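Local atomic coordinates of transcriptional regulator, SorC family (PDB entry 2O0M), a protein that probably binds DNA and a carbohydrate as a transcriptional regulator of the SorC family. Residues E271-F276 with L292-L297; T145-G150 with V174-G179; N267-S272 with I316-K321; V239-G244 with P301-I306. All blocks are in the same frame, centred on the assembly; numbering follows the deposited sequence.

Contact 1 of 4, residues E271-F276 with L292-L297; sequences ESFGYF and LQLKNL
Phe-273, Tyr-275 and Leu-294 contribute the most surface to this contact between a tight hairpin turn and the loop that follows strand 283-286. The Tyr-275 ring lies under Leu-294: CB of Leu-294 stands 3.9 Å from the centroid of the Tyr-275 ring and 25° off its normal, a CH-pi contact over a face, displaced toward the hydroxyl end, since CZ of Tyr-275 is the ring atom nearest that CB. CG of Leu-294 is anti to its backbone N (chi1 -171°), directed away from the hydroxyl that N meets, and the two side chains run past each other in opposite directions. At the far end of the ring, OH of Tyr-275 accepts a nearly straight bond from the backbone N of Leu-294 (3.1 Å, 166° at the hydrogen).

Phe-273 meets three leucines. CD2 of Leu-292 sits over one face, 4.1 Å from the centroid of the Phe-273 ring, while CD1 of Leu-297 comes tip to tip against CE2 of Phe-273 at 3.4 Å, and CD1 of Leu-294 approaches CD2 of Phe-273 more loosely.

The aromatic pair is presented by a type I' turn from Ser-272 to Tyr-275, with Phe-273 and Gly-274 both at positive phi. N of Gly-274, within the turn, donates to OE2 of Glu-271 just before it (2.8 Å), an oxygen that also forms a salt bridge with Arg-253. Around the contact, the Phe-273 ring meets His-241 of strand 238-245 and Tyr-319 of helix 313-320, Leu-297 reaches the same helix, and Tyr-275 packs on Lys-286 of strand 283-286.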
loop_
_atom_site.group_PDB
_atom_site.type_symbol
_atom_site.label_atom_id
_atom_site.label_comp_id
_atom_site.label_asym_id
_atom_site.label_seq_id
_atom_site.Cartn_x
_atom_site.Cartn_y
_atom_site.Cartn_z
ATOM N N GLU A 271 -4.125 -0.426 -9.651
ATOM C CA GLU A 271 -3.516 0.793 -9.145
ATOM C C GLU A 271 -2.618 0.450 -7.953
ATOM O O GLU A 271 -2.904 -0.462 -7.158
ATOM C CB GLU A 271 -4.608 1.787 -8.710
ATOM C CG GLU A 271 -4.094 3.149 -8.229
ATOM C CD GLU A 271 -3.615 3.164 -6.801
ATOM O OE1 GLU A 271 -3.919 2.218 -6.043
ATOM O OE2 GLU A 271 -2.924 4.136 -6.422
ATOM N N SER A 272 -1.527 1.193 -7.830
ATOM C CA SER A 272 -0.752 1.187 -6.595
ATOM C C SER A 272 0.147 2.421 -6.557
ATOM O O SER A 272 0.780 2.763 -7.564
ATOM C CB SER A 272 0.076 -0.089 -6.481
ATOM O OG SER A 272 0.545 -0.259 -5.174
ATOM N N PHE A 273 0.172 3.097 -5.412
ATOM C CA PHE A 273 1.017 4.298 -5.202
ATOM C C PHE A 273 0.720 5.448 -6.174
ATOM O O PHE A 273 1.562 6.335 -6.370
ATOM C CB PHE A 273 2.507 3.967 -5.284
ATOM C CG PHE A 273 2.936 2.802 -4.460
ATOM C CD1 PHE A 273 3.094 2.917 -3.094
ATOM C CD2 PHE A 273 3.246 1.599 -5.063
ATOM C CE1 PHE A 273 3.518 1.814 -2.340
ATOM C CE2 PHE A 273 3.662 0.511 -4.310
ATOM C CZ PHE A 273 3.792 0.626 -2.968
ATOM N N GLY A 274 -0.466 5.456 -6.776
ATOM C CA GLY A 274 -0.807 6.484 -7.754
ATOM C C GLY A 274 -0.305 6.196 -9.153
ATOM O O GLY A 274 -0.243 7.117 -10.000
ATOM N N TYR A 275 0.076 4.940 -9.387
ATOM C CA TYR A 275 0.368 4.429 -10.729
ATOM C C TYR A 275 -0.731 3.477 -11.145
ATOM O O TYR A 275 -1.240 2.720 -10.314
ATOM C CB TYR A 275 1.702 3.679 -10.767
ATOM C CG TYR A 275 2.890 4.515 -10.326
ATOM C CD1 TYR A 275 3.689 5.181 -11.244
ATOM C CD2 TYR A 275 3.199 4.649 -8.978
ATOM C CE1 TYR A 275 4.768 5.947 -10.833
ATOM C CE2 TYR A 275 4.266 5.412 -8.553
ATOM C CZ TYR A 275 5.061 6.054 -9.475
ATOM O OH TYR A 275 6.130 6.806 -9.028
ATOM N N PHE A 276 -1.084 3.503 -12.432
ATOM C CA PHE A 276 -2.097 2.599 -12.974
ATOM C C PHE A 276 -1.480 1.638 -13.976
ATOM O O PHE A 276 -0.696 2.054 -14.814
ATOM C CB PHE A 276 -3.226 3.404 -13.617
ATOM C CG PHE A 276 -4.020 4.185 -12.621
ATOM C CD1 PHE A 276 -5.188 3.658 -12.093
ATOM C CD2 PHE A 276 -3.558 5.407 -12.141
ATOM C CE1 PHE A 276 -5.905 4.341 -11.149
ATOM C CE2 PHE A 276 -4.272 6.100 -11.173
ATOM C CZ PHE A 276 -5.441 5.573 -10.680
ATOM N N LEU A 292 6.860 8.826 -2.504
ATOM C CA LEU A 292 7.636 7.701 -3.024
ATOM C C LEU A 292 7.623 7.564 -4.540
ATOM O O LEU A 292 6.575 7.659 -5.164
ATOM C CB LEU A 292 7.098 6.395 -2.421
ATOM C CG LEU A 292 7.684 5.121 -3.030
ATOM C CD1 LEU A 292 8.965 4.713 -2.303
ATOM C CD2 LEU A 292 6.674 3.992 -3.031
ATOM N N GLN A 293 8.795 7.310 -5.122
ATOM C CA GLN A 293 8.895 6.889 -6.521
ATOM C C GLN A 293 8.828 5.369 -6.662
ATOM O O GLN A 293 9.492 4.648 -5.926
ATOM C CB GLN A 293 10.217 7.341 -7.118
ATOM C CG GLN A 293 10.434 8.816 -7.110
ATOM C CD GLN A 293 11.742 9.204 -7.788
ATOM O OE1 GLN A 293 11.974 8.861 -8.949
ATOM N NE2 GLN A 293 12.597 9.920 -7.067
ATOM N N LEU A 294 8.060 4.886 -7.632
ATOM C CA LEU A 294 7.952 3.451 -7.882
ATOM C C LEU A 294 9.337 2.814 -8.036
ATOM O O LEU A 294 9.609 1.758 -7.457
ATOM C CB LEU A 294 7.117 3.197 -9.139
ATOM C CG LEU A 294 6.706 1.763 -9.479
ATOM C CD1 LEU A 294 5.819 1.190 -8.403
ATOM C CD2 LEU A 294 5.988 1.745 -10.813
ATOM N N LYS A 295 10.212 3.470 -8.797
ATOM C CA LYS A 295 11.554 2.928 -9.062
ATOM C C LYS A 295 12.351 2.673 -7.779
ATOM O O LYS A 295 13.219 1.794 -7.737
ATOM C CB LYS A 295 12.359 3.845 -10.001
ATOM C CG LYS A 295 13.038 5.030 -9.329
ATOM C CD LYS A 295 13.930 5.784 -10.307
ATOM C CE LYS A 295 14.651 6.940 -9.639
ATOM N NZ LYS A 295 15.109 7.925 -10.666
ATOM N N ASN A 296 12.076 3.449 -6.741
ATOM C CA ASN A 296 12.843 3.346 -5.504
ATOM C C ASN A 296 12.352 2.243 -4.576
ATOM O O ASN A 296 13.024 1.921 -3.600
ATOM C CB ASN A 296 12.864 4.683 -4.774
ATOM C CG ASN A 296 13.681 5.746 -5.512
ATOM O OD1 ASN A 296 14.610 5.441 -6.266
ATOM N ND2 ASN A 296 13.332 7.000 -5.287
ATOM N N LEU A 297 11.194 1.655 -4.873
ATOM C CA LEU A 297 10.732 0.507 -4.081
ATOM C C LEU A 297 11.739 -0.626 -4.100
ATOM O O LEU A 297 11.884 -1.325 -3.104
ATOM C CB LEU A 297 9.405 -0.043 -4.601
ATOM C CG LEU A 297 8.116 0.652 -4.225
ATOM C CD1 LEU A 297 6.972 -0.195 -4.756
ATOM C CD2 LEU A 297 8.002 0.815 -2.712
#

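Contact 2 of 4, residues T145-G150 with V174-G179; sequences TIAVMG and VPARGG
Met-149, a selenomethionine, touches Ala-176 and Arg-177 through a folded side chain: chi2 of -66° and chi3 of -65° both bend it, and although its CB points away from the segment 174-179, SE returns to lie 3.9 Å from CB of Ala-176. Arg-177 runs beside Met-149 in the same direction, and CB of Arg-177 is 3.8 Å from SE of Met-149.

Before this point the two segments are paired as parallel strands, Ala-147 with Val-174 and Val-148 with Pro-175; these are the two strands of a beta-alpha-beta unit whose connecting helix is 152-159. N of Val-174 donates to O of Ile-146 (3.0 Å), and N of Val-148 to O of Val-174 (2.8 Å). The last rung differs in direction: N of Ala-176 reaches O of Val-148 at 2.8 Å from 42° above the carbonyl plane, where the second strand has already ended. CB of Ala-147 packs on CB of Ala-176 (4.0 Å), and the Thr-145 and Val-174 side chains cross, CG2 of Thr-145 touching CG2 of Val-174 at 3.8 Å.

Beyond the strands, the guanidinium of Arg-177 turns to another loop, where its NE bonds to O of Leu-292. The chemistry is therefore divided: main-chain bonds fix the register, and small or flexible apolar groups fill the end of the pair. One cost remains in the model, because N of Arg-177 is buried here without a polar partner.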
loop_
_atom_site.group_PDB
_atom_site.type_symbol
_atom_site.label_atom_id
_atom_site.label_comp_id
_atom_site.label_asym_id
_atom_site.label_seq_id
_atom_site.Cartn_x
_atom_site.Cartn_y
_atom_site.Cartn_z
ATOM N N THR A 145 11.420 3.461 9.561
ATOM C CA THR A 145 10.389 4.307 8.970
ATOM C C THR A 145 9.584 3.456 7.981
ATOM O O THR A 145 10.136 2.898 7.030
ATOM C CB THR A 145 10.992 5.540 8.304
ATOM O OG1 THR A 145 11.689 6.315 9.293
ATOM C CG2 THR A 145 9.914 6.395 7.631
ATOM N N ILE A 146 8.287 3.343 8.262
ATOM C CA ILE A 146 7.356 2.549 7.478
ATOM C C ILE A 146 6.413 3.481 6.729
ATOM O O ILE A 146 5.613 4.192 7.341
ATOM C CB ILE A 146 6.525 1.604 8.357
ATOM C CG1 ILE A 146 7.430 0.686 9.177
ATOM C CG2 ILE A 146 5.572 0.771 7.507
ATOM C CD1 ILE A 146 7.716 1.180 10.572
ATOM N N ALA A 147 6.524 3.473 5.405
ATOM C CA ALA A 147 5.703 4.303 4.541
ATOM C C ALA A 147 4.496 3.496 4.093
ATOM O O ALA A 147 4.629 2.376 3.599
ATOM C CB ALA A 147 6.485 4.770 3.365
ATOM N N VAL A 148 3.310 4.064 4.264
ATOM C CA VAL A 148 2.091 3.314 4.015
ATOM C C VAL A 148 1.149 4.025 3.048
ATOM O O VAL A 148 1.103 5.254 2.984
ATOM C CB VAL A 148 1.335 3.015 5.312
ATOM C CG1 VAL A 148 2.203 2.201 6.271
ATOM C CG2 VAL A 148 0.872 4.287 5.980
HETATM N N MSE A 149 0.425 3.222 2.274
HETATM C CA MSE A 149 -0.720 3.697 1.530
HETATM C C MSE A 149 -2.018 3.489 2.304
HETATM O O MSE A 149 -2.068 2.746 3.282
HETATM C CB MSE A 149 -0.798 3.036 0.153
HETATM C CG MSE A 149 0.334 3.429 -0.762
HETATM SE SE MSE A 149 0.368 5.315 -1.292
HETATM C CE MSE A 149 -1.221 5.357 -2.290
ATOM N N GLY A 150 -3.067 4.159 1.847
ATOM C CA GLY A 150 -4.382 4.069 2.470
ATOM C C GLY A 150 -5.300 3.107 1.741
ATOM O O GLY A 150 -4.845 2.138 1.133
ATOM N N VAL A 174 4.626 6.841 8.251
ATOM C CA VAL A 174 4.377 8.001 7.438
ATOM C C VAL A 174 3.611 7.570 6.193
ATOM O O VAL A 174 3.716 6.418 5.758
ATOM C CB VAL A 174 5.702 8.666 7.005
ATOM C CG1 VAL A 174 6.437 9.207 8.214
ATOM C CG2 VAL A 174 6.598 7.689 6.232
ATOM N N PRO A 175 2.838 8.486 5.612
ATOM C CA PRO A 175 2.209 8.156 4.327
ATOM C C PRO A 175 3.251 8.028 3.217
ATOM O O PRO A 175 4.219 8.781 3.218
ATOM C CB PRO A 175 1.332 9.371 4.062
ATOM C CG PRO A 175 2.041 10.485 4.778
ATOM C CD PRO A 175 2.519 9.859 6.041
ATOM N N ALA A 176 3.044 7.110 2.267
ATOM C CA ALA A 176 3.987 6.929 1.157
ATOM C C ALA A 176 3.795 8.003 0.089
ATOM O O ALA A 176 4.727 8.332 -0.670
ATOM C CB ALA A 176 3.818 5.571 0.528
ATOM N N ARG A 177 2.567 8.508 0.019
ATOM C CA ARG A 177 2.193 9.526 -0.953
ATOM C C ARG A 177 1.228 10.549 -0.382
ATOM O O ARG A 177 0.367 10.216 0.411
ATOM C CB ARG A 177 1.496 8.886 -2.167
ATOM C CG ARG A 177 2.405 8.180 -3.120
ATOM C CD ARG A 177 3.339 9.176 -3.796
ATOM N NE ARG A 177 3.983 8.630 -4.986
ATOM C CZ ARG A 177 3.523 8.707 -6.232
ATOM N NH1 ARG A 177 2.372 9.310 -6.522
ATOM N NH2 ARG A 177 4.233 8.163 -7.201
ATOM N N GLY A 178 1.342 11.780 -0.875
ATOM C CA GLY A 178 0.320 12.797 -0.662
ATOM C C GLY A 178 -0.467 13.038 -1.938
ATOM O O GLY A 178 -0.080 12.587 -3.011
ATOM N N GLY A 179 -1.588 13.741 -1.828
ATOM C CA GLY A 179 -2.346 14.152 -3.016
ATOM C C GLY A 179 -2.997 13.005 -3.752
ATOM O O GLY A 179 -3.087 12.997 -4.976
#

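Contact 3 of 4, residues N267-S272 with I316-K321; sequences NAVAES and IRAYMK. With PO4 (phosphate ion), chain C.
Ala-270 and Ala-318 meet methyl to methyl, their CB atoms 3.9 Å apart, where strand 270-272 passes over helix 313-320. CG1 of Val-269 adds a second contact to the same methyl, 4.0 Å from CB of Ala-318; it is anti to its own backbone N (chi1 173°). One residue on, CB of Tyr-319 lies 4.1 Å from CB of Ala-270, and the Tyr-319 ring extends toward Ser-272, whose CB is 3.8 Å from CD1 of Tyr-319 and whose OG stands over one ring face, offset toward the rim.

The small alanines permit a close approach: the short axes come within 7.5 Å and cross at -52°. Val-269 and Ala-270 can both serve this surface because they form a classic beta bulge opposite Phe-277. Further out, the Tyr-319 ring meets Phe-277 edge-to-face and also touches His-241; both border the ring from outside the pair and probably limit its movement.

Arg-317 points elsewhere on the helix, toward a phosphate ion that probably came from the crystallisation liquor. NE of Arg-317 donates to O4 of the phosphate (3.0 Å), and NH2 of Arg-317 donates to O1 more directly (3.0 Å, 166° at the hydrogen). The chemistry thus separates by helix side: Ala-318 and Tyr-319 of the helix meet Val-269, Ala-270 and CB of Ser-272 in a largely apolar seam, whereas the charged group of Arg-317 deals with an anion.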
loop_
_atom_site.group_PDB
_atom_site.type_symbol
_atom_site.label_atom_id
_atom_site.label_comp_id
_atom_site.label_asym_id
_atom_site.label_seq_id
_atom_site.Cartn_x
_atom_site.Cartn_y
_atom_site.Cartn_z
ATOM N N ASN A 267 -7.213 0.679 -20.754
ATOM C CA ASN A 267 -7.501 -0.622 -20.153
ATOM C C ASN A 267 -6.747 -0.841 -18.845
ATOM O O ASN A 267 -6.141 -1.886 -18.618
ATOM C CB ASN A 267 -7.217 -1.745 -21.151
ATOM C CG ASN A 267 -8.083 -1.643 -22.389
ATOM O OD1 ASN A 267 -7.577 -1.591 -23.509
ATOM N ND2 ASN A 267 -9.395 -1.600 -22.193
ATOM N N ALA A 268 -6.788 0.181 -17.998
ATOM C CA ALA A 268 -6.178 0.114 -16.672
ATOM C C ALA A 268 -6.872 -0.944 -15.830
ATOM O O ALA A 268 -8.102 -1.011 -15.784
ATOM C CB ALA A 268 -6.246 1.472 -15.986
ATOM N N VAL A 269 -6.069 -1.767 -15.161
ATOM C CA VAL A 269 -6.567 -2.898 -14.379
ATOM C C VAL A 269 -6.249 -2.729 -12.891
ATOM O O VAL A 269 -7.102 -2.972 -12.038
ATOM C CB VAL A 269 -5.968 -4.231 -14.906
ATOM C CG1 VAL A 269 -6.317 -5.406 -14.016
ATOM C CG2 VAL A 269 -6.469 -4.507 -16.325
ATOM N N ALA A 270 -5.010 -2.349 -12.590
ATOM C CA ALA A 270 -4.548 -2.207 -11.212
ATOM C C ALA A 270 -4.052 -0.799 -10.921
ATOM O O ALA A 270 -3.636 -0.073 -11.816
ATOM C CB ALA A 270 -3.431 -3.202 -10.931
ATOM N N GLU A 271 -4.125 -0.426 -9.651
ATOM C CA GLU A 271 -3.516 0.793 -9.145
ATOM C C GLU A 271 -2.618 0.450 -7.953
ATOM O O GLU A 271 -2.904 -0.462 -7.158
ATOM C CB GLU A 271 -4.608 1.787 -8.710
ATOM C CG GLU A 271 -4.094 3.149 -8.229
ATOM C CD GLU A 271 -3.615 3.164 -6.801
ATOM O OE1 GLU A 271 -3.919 2.218 -6.043
ATOM O OE2 GLU A 271 -2.924 4.136 -6.422
ATOM N N SER A 272 -1.527 1.193 -7.830
ATOM C CA SER A 272 -0.752 1.187 -6.595
ATOM C C SER A 272 0.147 2.421 -6.557
ATOM O O SER A 272 0.780 2.763 -7.564
ATOM C CB SER A 272 0.076 -0.089 -6.481
ATOM O OG SER A 272 0.545 -0.259 -5.174
ATOM N N ILE A 316 -4.249 -7.808 -8.745
ATOM C CA ILE A 316 -3.054 -8.396 -8.128
ATOM C C ILE A 316 -2.077 -8.893 -9.202
ATOM O O ILE A 316 -0.890 -8.571 -9.176
ATOM C CB ILE A 316 -3.421 -9.540 -7.156
ATOM C CG1 ILE A 316 -4.135 -8.969 -5.925
ATOM C CG2 ILE A 316 -2.179 -10.305 -6.721
ATOM C CD1 ILE A 316 -4.896 -10.027 -5.116
ATOM N N ARG A 317 -2.587 -9.648 -10.164
ATOM C CA ARG A 317 -1.750 -10.137 -11.267
ATOM C C ARG A 317 -1.062 -8.992 -12.021
ATOM O O ARG A 317 0.118 -9.072 -12.344
ATOM C CB ARG A 317 -2.586 -10.955 -12.249
ATOM C CG ARG A 317 -2.958 -12.326 -11.739
ATOM C CD ARG A 317 -4.081 -12.916 -12.556
ATOM N NE ARG A 317 -3.769 -12.915 -13.985
ATOM C CZ ARG A 317 -4.663 -12.721 -14.953
ATOM N NH1 ARG A 317 -5.950 -12.525 -14.671
ATOM N NH2 ARG A 317 -4.278 -12.727 -16.222
ATOM N N ALA A 318 -1.799 -7.925 -12.289
ATOM C CA ALA A 318 -1.284 -6.840 -13.120
ATOM C C ALA A 318 -0.201 -6.048 -12.397
ATOM O O ALA A 318 0.823 -5.684 -12.988
ATOM C CB ALA A 318 -2.408 -5.930 -13.563
ATOM N N TYR A 319 -0.423 -5.768 -11.117
ATOM C CA TYR A 319 0.575 -5.025 -10.349
ATOM C C TYR A 319 1.781 -5.915 -10.046
ATOM O O TYR A 319 2.924 -5.477 -10.156
ATOM C CB TYR A 319 0.027 -4.460 -9.025
ATOM C CG TYR A 319 1.179 -3.966 -8.186
ATOM C CD1 TYR A 319 1.808 -2.755 -8.483
ATOM C CD2 TYR A 319 1.723 -4.755 -7.181
ATOM C CE1 TYR A 319 2.920 -2.317 -7.762
ATOM C CE2 TYR A 319 2.826 -4.330 -6.454
ATOM C CZ TYR A 319 3.424 -3.116 -6.741
ATOM O OH TYR A 319 4.533 -2.713 -6.013
HETATM N N MSE A 320 1.535 -7.150 -9.630
HETATM C CA MSE A 320 2.620 -7.974 -9.103
HETATM C C MSE A 320 3.663 -8.334 -10.166
HETATM O O MSE A 320 4.794 -8.704 -9.820
HETATM C CB MSE A 320 2.061 -9.219 -8.393
HETATM C CG MSE A 320 1.316 -8.904 -7.100
HETATM SE SE MSE A 320 2.427 -8.183 -5.679
HETATM C CE MSE A 320 3.747 -9.578 -5.692
ATOM N N LYS A 321 3.296 -8.198 -11.443
ATOM C CA LYS A 321 4.193 -8.508 -12.568
ATOM C C LYS A 321 5.543 -7.832 -12.449
ATOM O O LYS A 321 6.588 -8.470 -12.691
ATOM C CB LYS A 321 3.553 -8.112 -13.903
ATOM C CG LYS A 321 2.702 -9.189 -14.495
ATOM C CD LYS A 321 2.185 -8.818 -15.864
ATOM C CE LYS A 321 1.606 -10.021 -16.572
ATOM N NZ LYS A 321 0.932 -9.670 -17.844
HETATM P P PO4 C . -0.597 -12.918 -15.676
HETATM O O1 PO4 C . -1.359 -12.695 -16.960
HETATM O O2 PO4 C . -0.790 -14.303 -15.118
HETATM O O3 PO4 C . 0.865 -12.681 -15.943
HETATM O O4 PO4 C . -1.067 -11.924 -14.653
#

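Contact 4 of 4, residues V239-G244 with P301-I306; sequences VVHSIG and PYVVAI
Val-239 and Val-303 begin a parallel strand pair within the mixed sheet of a putative sugar-binding domain, consistent with a Rossmann-like alpha/beta fold. Strands 239-241 and 302-306 run only 7° apart, with axes 4.9 Å from each other, and the bridges join Val-239 to Val-303, Val-240 to Val-304 and His-241 to Ala-305. Four main-chain bonds establish this register, from N of Val-239 to O of Tyr-302 (2.9 Å) through to N of Ile-306 and O of His-241 (2.8 Å).

On the face of Val-240 and Val-304, CG1 of Val-240 meets CD1 of Ile-306 at 3.7 Å; helix 122-138 covers this side through Leu-131, which touches all three residues. On the face of Val-239, Val-303 and Ala-305, the His-241 ring leans across to the neighbouring strand. With chi1 at 70° its CG lies between the backbone N and the carbonyl carbon, and the ring comes over Ala-305: CA of Ala-305 is 4.1 Å from the ring centroid of His-241, 22° off the normal, a CH-pi contact, while CE1 of His-241 approaches CB of Ala-305 to 3.6 Å. Phe-273 and Tyr-319 meet this ring from outside the pair.

At the C-terminal end a side chain takes over from the backbone ladder. OG of Ser-242, anti to its own N, donates to O of Ile-306 at 2.7 Å, in the plane of that carbonyl.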
loop_
_atom_site.group_PDB
_atom_site.type_symbol
_atom_site.label_atom_id
_atom_site.label_comp_id
_atom_site.label_asym_id
_atom_site.label_seq_id
_atom_site.Cartn_x
_atom_site.Cartn_y
_atom_site.Cartn_z
ATOM N N VAL A 239 7.781 -0.484 3.308
ATOM C CA VAL A 239 6.582 0.038 2.662
ATOM C C VAL A 239 5.487 -1.010 2.756
ATOM O O VAL A 239 5.730 -2.178 2.488
ATOM C CB VAL A 239 6.824 0.403 1.188
ATOM C CG1 VAL A 239 5.536 0.898 0.517
ATOM C CG2 VAL A 239 7.871 1.492 1.071
ATOM N N VAL A 240 4.288 -0.573 3.121
ATOM C CA VAL A 240 3.116 -1.451 3.166
ATOM C C VAL A 240 1.995 -0.799 2.364
ATOM O O VAL A 240 1.716 0.398 2.513
ATOM C CB VAL A 240 2.627 -1.763 4.603
ATOM C CG1 VAL A 240 1.552 -2.811 4.548
ATOM C CG2 VAL A 240 3.779 -2.214 5.473
ATOM N N HIS A 241 1.365 -1.589 1.493
ATOM C CA HIS A 241 0.339 -1.066 0.613
ATOM C C HIS A 241 -0.643 -2.147 0.211
ATOM O O HIS A 241 -0.348 -3.331 0.342
ATOM C CB HIS A 241 1.003 -0.466 -0.625
ATOM C CG HIS A 241 1.624 -1.480 -1.539
ATOM N ND1 HIS A 241 2.817 -2.114 -1.268
ATOM C CD2 HIS A 241 1.213 -1.952 -2.738
ATOM C CE1 HIS A 241 3.106 -2.945 -2.255
ATOM N NE2 HIS A 241 2.161 -2.845 -3.172
ATOM N N SER A 242 -1.806 -1.730 -0.284
ATOM C CA SER A 242 -2.693 -2.641 -0.993
ATOM C C SER A 242 -2.534 -2.420 -2.496
ATOM O O SER A 242 -1.656 -1.673 -2.964
ATOM C CB SER A 242 -4.153 -2.512 -0.516
ATOM O OG SER A 242 -4.956 -3.577 -0.998
ATOM N N ILE A 243 -3.360 -3.128 -3.249
ATOM C CA ILE A 243 -3.436 -3.022 -4.695
ATOM C C ILE A 243 -4.885 -2.739 -5.003
ATOM O O ILE A 243 -5.777 -3.484 -4.575
ATOM C CB ILE A 243 -2.974 -4.327 -5.371
ATOM C CG1 ILE A 243 -1.513 -4.631 -5.001
ATOM C CG2 ILE A 243 -3.122 -4.248 -6.886
ATOM C CD1 ILE A 243 -1.134 -6.082 -5.219
ATOM N N GLY A 244 -5.128 -1.668 -5.744
ATOM C CA GLY A 244 -6.491 -1.255 -6.054
ATOM C C GLY A 244 -6.954 -1.753 -7.404
ATOM O O GLY A 244 -6.144 -2.011 -8.298
ATOM N N PRO A 301 14.213 -2.633 1.768
ATOM C CA PRO A 301 14.319 -4.046 2.164
ATOM C C PRO A 301 12.997 -4.743 2.427
ATOM O O PRO A 301 12.837 -5.898 2.054
ATOM C CB PRO A 301 15.181 -4.014 3.441
ATOM C CG PRO A 301 15.302 -2.617 3.837
ATOM C CD PRO A 301 14.931 -1.734 2.683
ATOM N N TYR A 302 12.050 -4.038 3.044
ATOM C CA TYR A 302 10.838 -4.683 3.558
ATOM C C TYR A 302 9.621 -4.091 2.844
ATOM O O TYR A 302 9.215 -2.962 3.101
ATOM C CB TYR A 302 10.758 -4.533 5.080
ATOM C CG TYR A 302 12.056 -4.935 5.737
ATOM C CD1 TYR A 302 12.572 -6.213 5.563
ATOM C CD2 TYR A 302 12.813 -4.018 6.449
ATOM C CE1 TYR A 302 13.790 -6.584 6.137
ATOM C CE2 TYR A 302 14.028 -4.378 7.029
ATOM C CZ TYR A 302 14.517 -5.658 6.855
ATOM O OH TYR A 302 15.731 -6.021 7.427
ATOM N N VAL A 303 9.086 -4.852 1.899
ATOM C CA VAL A 303 8.001 -4.396 1.053
ATOM C C VAL A 303 6.882 -5.404 1.202
ATOM O O VAL A 303 7.081 -6.570 0.920
ATOM C CB VAL A 303 8.436 -4.283 -0.419
ATOM C CG1 VAL A 303 7.270 -3.802 -1.276
ATOM C CG2 VAL A 303 9.607 -3.317 -0.556
ATOM N N VAL A 304 5.712 -4.938 1.642
ATOM C CA VAL A 304 4.605 -5.830 1.909
ATOM C C VAL A 304 3.380 -5.313 1.185
ATOM O O VAL A 304 2.926 -4.194 1.459
ATOM C CB VAL A 304 4.316 -5.941 3.422
ATOM C CG1 VAL A 304 3.232 -6.980 3.681
ATOM C CG2 VAL A 304 5.581 -6.305 4.193
ATOM N N ALA A 305 2.858 -6.139 0.278
ATOM C CA ALA A 305 1.595 -5.884 -0.411
ATOM C C ALA A 305 0.499 -6.710 0.280
ATOM O O ALA A 305 0.682 -7.900 0.562
ATOM C CB ALA A 305 1.684 -6.281 -1.851
ATOM N N ILE A 306 -0.646 -6.083 0.533
ATOM C CA ILE A 306 -1.762 -6.758 1.194
ATOM C C ILE A 306 -2.990 -6.576 0.325
ATOM O O ILE A 306 -3.483 -5.468 0.185
ATOM C CB ILE A 306 -2.053 -6.151 2.586
ATOM C CG1 ILE A 306 -0.787 -6.130 3.440
ATOM C CG2 ILE A 306 -3.151 -6.950 3.286
ATOM C CD1 ILE A 306 -0.985 -5.535 4.844
#

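How the contacts relate
All four contacts are largely buried, but contact 4 lies nearest the centre of the chain (about 5 Å between centres) and contact 3 farthest (about 13 Å). Contacts 2 and 4 are parallel strand pairs ruled by main-chain bonds, and they adjoin within one sheet, where Ala-147 and Met-149 bond to Val-240. Contacts 1 and 3 rely on side chains instead, share Glu-271 and Ser-272, and differ in that contact 1 has a tyrosine-to-backbone bond whereas contact 3 is mainly apolar, without a hydrogen bond between its segments. Arg-177 links contact 2 to the loop of contact 1, and His-241 of contact 4 touches residues of both contacts 1 and 3.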